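PDB 5DZS: shikimate dehydrogenase (NADP(+)) from Peptoclostridium difficile, which probably catalyses the reversible NADPH-linked reduction of 3-dehydroshikimate to shikimate, a step on the chorismate route to the aromatic amino acids. Local coordinates for residues 192-206 and 217-230. Residues are numbered along the deposited sequence; the frame is centred on the assembly and turned at random.
Sequences ISPVSKSIIQNFDIL and EFLRIGNSMGKKTC
In the beta-alpha-beta unit at one edge of the parallel sheet of the probable NADP-binding domain, L206 of strand 205-208 packs against the ring face of F218 of the crossover helix 217-224. CD2 of L206 sits over the centre of the F218 ring, 3.8 Å from its centroid and 12° off the normal, a CH-pi contact. The ring reaches this methyl because its CG stands anti to the backbone N (chi1 177°); S193 OG and V195 CG2 lie at its edge. Beside the ring, I200 CD1 meets I221 CG2 at 3.7 Å, the two side chains crossing at about a right angle, and packs the short helix 197-200 against the crossover helix. A Schellman motif with G226 at C-prime ends that helix and leads into 228-230, an edge strand of this Rossmann-type sheet within the chain. L206 N donates to K228 O at 2.8 Å, nearly straight at 173°, and K228 N to D204 O at 3.2 Å. Just before the strand, K227 bends at chi2 and chi4, bringing NZ to the turn 200-203: it bonds F203 O head-on at 2.8 Å, and Q201 O at 3.0 Å from above the carbonyl plane. A water accepts from F218 N and donates to I192 O.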
loop_
_atom_site.group_PDB
_atom_site.type_symbol
_atom_site.label_atom_id
_atom_site.label_comp_id
_atom_site.label_asym_id
_atom_site.label_seq_id
_atom_site.Cartn_x
_atom_site.Cartn_y
_atom_site.Cartn_z
ATOM N N ILE B 192 -19.069 30.025 15.041
ATOM C CA ILE B 192 -20.314 29.250 14.932
ATOM C C ILE B 192 -20.068 27.748 15.061
ATOM O O ILE B 192 -19.165 27.195 14.434
ATOM C CB ILE B 192 -21.048 29.524 13.605
ATOM C CG1 ILE B 192 -21.580 30.961 13.603
ATOM C CG2 ILE B 192 -22.206 28.546 13.412
ATOM C CD1 ILE B 192 -22.312 31.361 12.343
ATOM N N SER B 193 -20.908 27.113 15.873
ATOM C CA SER B 193 -20.856 25.687 16.139
ATOM C C SER B 193 -22.020 24.984 15.452
ATOM O O SER B 193 -23.112 25.531 15.375
ATOM C CB SER B 193 -20.944 25.457 17.650
ATOM O OG SER B 193 -21.157 24.093 17.953
ATOM N N PRO B 194 -21.805 23.756 14.964
ATOM C CA PRO B 194 -22.895 23.016 14.312
ATOM C C PRO B 194 -24.024 22.639 15.279
ATOM O O PRO B 194 -25.127 22.307 14.838
ATOM C CB PRO B 194 -22.206 21.747 13.796
ATOM C CG PRO B 194 -20.991 21.600 14.638
ATOM C CD PRO B 194 -20.548 22.985 14.980
ATOM N N VAL B 195 -23.734 22.676 16.579
ATOM C CA VAL B 195 -24.724 22.360 17.599
ATOM C C VAL B 195 -24.638 23.344 18.749
ATOM O O VAL B 195 -23.582 23.921 19.024
ATOM C CB VAL B 195 -24.563 20.930 18.153
ATOM C CG1 VAL B 195 -24.929 19.910 17.088
ATOM C CG2 VAL B 195 -23.155 20.694 18.691
ATOM N N SER B 196 -25.765 23.516 19.420
ATOM C CA SER B 196 -25.861 24.420 20.537
ATOM C C SER B 196 -25.160 23.889 21.779
ATOM O O SER B 196 -24.895 22.690 21.915
ATOM C CB SER B 196 -27.330 24.649 20.880
ATOM O OG SER B 196 -27.940 23.424 21.262
ATOM N N LYS B 197 -24.903 24.811 22.693
ATOM C CA LYS B 197 -24.292 24.525 23.980
ATOM C C LYS B 197 -25.111 23.472 24.742
ATOM O O LYS B 197 -24.552 22.623 25.432
ATOM C CB LYS B 197 -24.224 25.828 24.789
ATOM C CG LYS B 197 -23.434 25.734 26.078
ATOM C CD LYS B 197 -23.393 27.042 26.858
ATOM C CE LYS B 197 -24.763 27.444 27.387
ATOM N NZ LYS B 197 -24.692 28.622 28.297
ATOM N N SER B 198 -26.438 23.543 24.609
ATOM C CA SER B 198 -27.351 22.603 25.275
ATOM C C SER B 198 -27.157 21.156 24.824
ATOM O O SER B 198 -27.339 20.224 25.615
ATOM C CB SER B 198 -28.799 23.013 25.029
ATOM O OG SER B 198 -29.044 24.309 25.536
ATOM N N ILE B 199 -26.824 20.970 23.548
ATOM C CA ILE B 199 -26.563 19.630 23.011
ATOM C C ILE B 199 -25.163 19.194 23.443
ATOM O O ILE B 199 -24.964 18.057 23.873
ATOM C CB ILE B 199 -26.697 19.585 21.471
ATOM C CG1 ILE B 199 -28.174 19.717 21.069
ATOM C CG2 ILE B 199 -26.106 18.285 20.901
ATOM C CD1 ILE B 199 -28.396 19.881 19.575
ATOM N N ILE B 200 -24.199 20.109 23.354
ATOM C CA ILE B 200 -22.823 19.803 23.756
ATOM C C ILE B 200 -22.765 19.382 25.219
ATOM O O ILE B 200 -21.979 18.523 25.606
ATOM C CB ILE B 200 -21.876 20.997 23.514
ATOM C CG1 ILE B 200 -21.743 21.234 22.004
ATOM C CG2 ILE B 200 -20.505 20.712 24.116
ATOM C CD1 ILE B 200 -20.909 22.436 21.614
ATOM N N GLN B 201 -23.626 19.973 26.029
ATOM C CA GLN B 201 -23.657 19.639 27.439
ATOM C C GLN B 201 -23.996 18.158 27.690
ATOM O O GLN B 201 -23.606 17.611 28.715
ATOM C CB GLN B 201 -24.653 20.546 28.148
ATOM C CG GLN B 201 -24.597 20.479 29.658
ATOM C CD GLN B 201 -25.453 21.548 30.289
ATOM O OE1 GLN B 201 -26.038 22.377 29.589
ATOM N NE2 GLN B 201 -25.529 21.544 31.616
ATOM N N ASN B 202 -24.674 17.505 26.739
ATOM C CA ASN B 202 -25.078 16.099 26.908
ATOM C C ASN B 202 -24.036 15.047 26.509
ATOM O O ASN B 202 -24.352 13.855 26.466
ATOM C CB ASN B 202 -26.391 15.825 26.150
ATOM C CG ASN B 202 -27.568 16.610 26.697
ATOM O OD1 ASN B 202 -27.587 17.001 27.869
ATOM N ND2 ASN B 202 -28.575 16.822 25.855
ATOM N N PHE B 203 -22.808 15.479 26.230
ATOM C CA PHE B 203 -21.737 14.559 25.831
ATOM C C PHE B 203 -20.496 14.792 26.675
ATOM O O PHE B 203 -20.332 15.867 27.248
ATOM C CB PHE B 203 -21.457 14.680 24.318
ATOM C CG PHE B 203 -22.612 14.219 23.485
ATOM C CD1 PHE B 203 -23.676 15.071 23.228
ATOM C CD2 PHE B 203 -22.684 12.909 23.035
ATOM C CE1 PHE B 203 -24.778 14.632 22.509
ATOM C CE2 PHE B 203 -23.775 12.467 22.309
ATOM C CZ PHE B 203 -24.825 13.329 22.047
ATOM N N ASP B 204 -19.657 13.764 26.775
ATOM C CA ASP B 204 -18.414 13.817 27.557
ATOM C C ASP B 204 -17.176 14.150 26.727
ATOM O O ASP B 204 -16.238 14.774 27.231
ATOM C CB ASP B 204 -18.158 12.464 28.232
ATOM C CG ASP B 204 -19.179 12.127 29.295
ATOM O OD1 ASP B 204 -19.752 13.051 29.915
ATOM O OD2 ASP B 204 -19.390 10.921 29.532
ATOM N N ILE B 205 -17.178 13.729 25.462
ATOM C CA ILE B 205 -16.018 13.901 24.579
ATOM C C ILE B 205 -16.443 14.528 23.257
ATOM O O ILE B 205 -17.427 14.093 22.655
ATOM C CB ILE B 205 -15.371 12.532 24.278
ATOM C CG1 ILE B 205 -15.007 11.817 25.594
ATOM C CG2 ILE B 205 -14.155 12.692 23.372
ATOM C CD1 ILE B 205 -14.577 10.376 25.415
ATOM N N LEU B 206 -15.742 15.582 22.849
ATOM C CA LEU B 206 -15.993 16.224 21.569
ATOM C C LEU B 206 -14.826 15.981 20.636
ATOM O O LEU B 206 -13.677 16.220 21.002
ATOM C CB LEU B 206 -16.172 17.738 21.688
ATOM C CG LEU B 206 -17.488 18.295 22.210
ATOM C CD1 LEU B 206 -17.630 18.006 23.692
ATOM C CD2 LEU B 206 -17.530 19.794 21.941
ATOM N N GLU B 217 -15.487 27.076 17.479
ATOM C CA GLU B 217 -16.446 27.404 18.520
ATOM C C GLU B 217 -16.925 26.117 19.195
ATOM O O GLU B 217 -17.140 26.078 20.401
ATOM C CB GLU B 217 -17.628 28.175 17.928
ATOM C CG GLU B 217 -18.672 28.628 18.938
ATOM C CD GLU B 217 -18.156 29.656 19.937
ATOM O OE1 GLU B 217 -17.001 30.098 19.806
ATOM O OE2 GLU B 217 -18.916 30.037 20.852
ATOM N N PHE B 218 -17.083 25.069 18.393
ATOM C CA PHE B 218 -17.502 23.750 18.877
ATOM C C PHE B 218 -16.600 23.302 20.029
ATOM O O PHE B 218 -17.083 23.000 21.121
ATOM C CB PHE B 218 -17.470 22.776 17.690
ATOM C CG PHE B 218 -17.809 21.343 18.018
ATOM C CD1 PHE B 218 -19.081 20.975 18.399
ATOM C CD2 PHE B 218 -16.867 20.337 17.805
ATOM C CE1 PHE B 218 -19.394 19.649 18.661
ATOM C CE2 PHE B 218 -17.176 19.006 18.049
ATOM C CZ PHE B 218 -18.439 18.661 18.483
ATOM N N LEU B 219 -15.287 23.283 19.792
ATOM C CA LEU B 219 -14.337 22.876 20.840
ATOM C C LEU B 219 -14.156 23.946 21.904
ATOM O O LEU B 219 -13.877 23.635 23.060
ATOM C CB LEU B 219 -12.977 22.504 20.240
ATOM C CG LEU B 219 -12.999 21.329 19.266
ATOM C CD1 LEU B 219 -11.577 20.959 18.858
ATOM C CD2 LEU B 219 -13.721 20.139 19.882
ATOM N N ARG B 220 -14.310 25.203 21.506
ATOM C CA ARG B 220 -14.188 26.301 22.443
ATOM C C ARG B 220 -15.335 26.202 23.454
ATOM O O ARG B 220 -15.125 26.411 24.645
ATOM C CB ARG B 220 -14.121 27.632 21.687
ATOM C CG ARG B 220 -14.051 28.891 22.541
ATOM C CD ARG B 220 -13.195 29.969 21.868
ATOM N NE ARG B 220 -13.323 30.002 20.403
ATOM C CZ ARG B 220 -13.896 30.976 19.692
ATOM N NH1 ARG B 220 -13.945 30.878 18.366
ATOM N NH2 ARG B 220 -14.428 32.043 20.287
ATOM N N ILE B 221 -16.528 25.823 22.989
ATOM C CA ILE B 221 -17.675 25.627 23.896
ATOM C C ILE B 221 -17.443 24.398 24.784
ATOM O O ILE B 221 -17.798 24.401 25.961
ATOM C CB ILE B 221 -19.014 25.461 23.133
ATOM C CG1 ILE B 221 -19.405 26.772 22.439
ATOM C CG2 ILE B 221 -20.144 25.062 24.091
ATOM C CD1 ILE B 221 -20.575 26.635 21.483
ATOM N N GLY B 222 -16.857 23.349 24.210
ATOM C CA GLY B 222 -16.584 22.118 24.952
ATOM C C GLY B 222 -15.571 22.313 26.064
ATOM O O GLY B 222 -15.756 21.822 27.177
ATOM N N ASN B 223 -14.496 23.034 25.763
ATOM C CA ASN B 223 -13.464 23.304 26.758
ATOM C C ASN B 223 -13.978 24.124 27.933
ATOM O O ASN B 223 -13.509 23.952 29.054
ATOM C CB ASN B 223 -12.261 24.004 26.121
ATOM C CG ASN B 223 -11.412 23.058 25.296
ATOM O OD1 ASN B 223 -11.160 21.923 25.703
ATOM N ND2 ASN B 223 -10.946 23.526 24.146
ATOM N N SER B 224 -14.948 25.004 27.679
ATOM C CA SER B 224 -15.508 25.849 28.742
ATOM C C SER B 224 -16.283 25.017 29.769
ATOM O O SER B 224 -16.480 25.450 30.902
ATOM C CB SER B 224 -16.412 26.941 28.161
ATOM O OG SER B 224 -17.608 26.401 27.626
ATOM N N MET B 225 -16.719 23.825 29.364
ATOM C CA MET B 225 -17.452 22.924 30.255
ATOM C C MET B 225 -16.543 21.834 30.820
ATOM O O MET B 225 -17.021 20.893 31.456
ATOM C CB MET B 225 -18.589 22.246 29.502
ATOM C CG MET B 225 -19.602 23.184 28.890
ATOM S SD MET B 225 -20.838 22.216 28.011
ATOM C CE MET B 225 -21.917 23.510 27.441
ATOM N N GLY B 226 -15.240 21.957 30.583
ATOM C CA GLY B 226 -14.287 20.963 31.062
ATOM C C GLY B 226 -14.425 19.618 30.366
ATOM O O GLY B 226 -13.969 18.597 30.886
ATOM N N LYS B 227 -15.050 19.605 29.190
ATOM C CA LYS B 227 -15.219 18.358 28.449
ATOM C C LYS B 227 -13.911 18.005 27.778
ATOM O O LYS B 227 -13.042 18.862 27.625
ATOM C CB LYS B 227 -16.331 18.486 27.396
ATOM C CG LYS B 227 -17.707 18.821 27.965
ATOM C CD LYS B 227 -18.213 17.740 28.916
ATOM C CE LYS B 227 -19.517 18.124 29.609
ATOM N NZ LYS B 227 -20.665 18.287 28.677
ATOM N N LYS B 228 -13.758 16.735 27.412
ATOM C CA LYS B 228 -12.568 16.281 26.694
ATOM C C LYS B 228 -12.738 16.699 25.234
ATOM O O LYS B 228 -13.782 16.452 24.641
ATOM C CB LYS B 228 -12.396 14.765 26.830
ATOM C CG LYS B 228 -11.160 14.199 26.148
ATOM C CD LYS B 228 -10.964 12.731 26.499
ATOM C CE LYS B 228 -9.884 12.069 25.652
ATOM N NZ LYS B 228 -8.573 12.773 25.697
ATOM N N THR B 229 -11.734 17.373 24.680
ATOM C CA THR B 229 -11.778 17.829 23.284
ATOM C C THR B 229 -10.575 17.365 22.481
ATOM O O THR B 229 -9.500 17.143 23.022
ATOM C CB THR B 229 -11.808 19.363 23.183
ATOM O OG1 THR B 229 -10.636 19.914 23.807
ATOM C CG2 THR B 229 -13.056 19.919 23.825
ATOM N N CYS B 230 -10.768 17.248 21.167
ATOM C CA CYS B 230 -9.713 16.827 20.264
ATOM C C CYS B 230 -9.980 17.479 18.915
ATOM O O CYS B 230 -11.101 17.362 18.403
ATOM C CB CYS B 230 -9.747 15.308 20.142
ATOM S SG CYS B 230 -8.469 14.605 19.093
HETATM O O HOH W 1 -17.434 25.236 15.497
#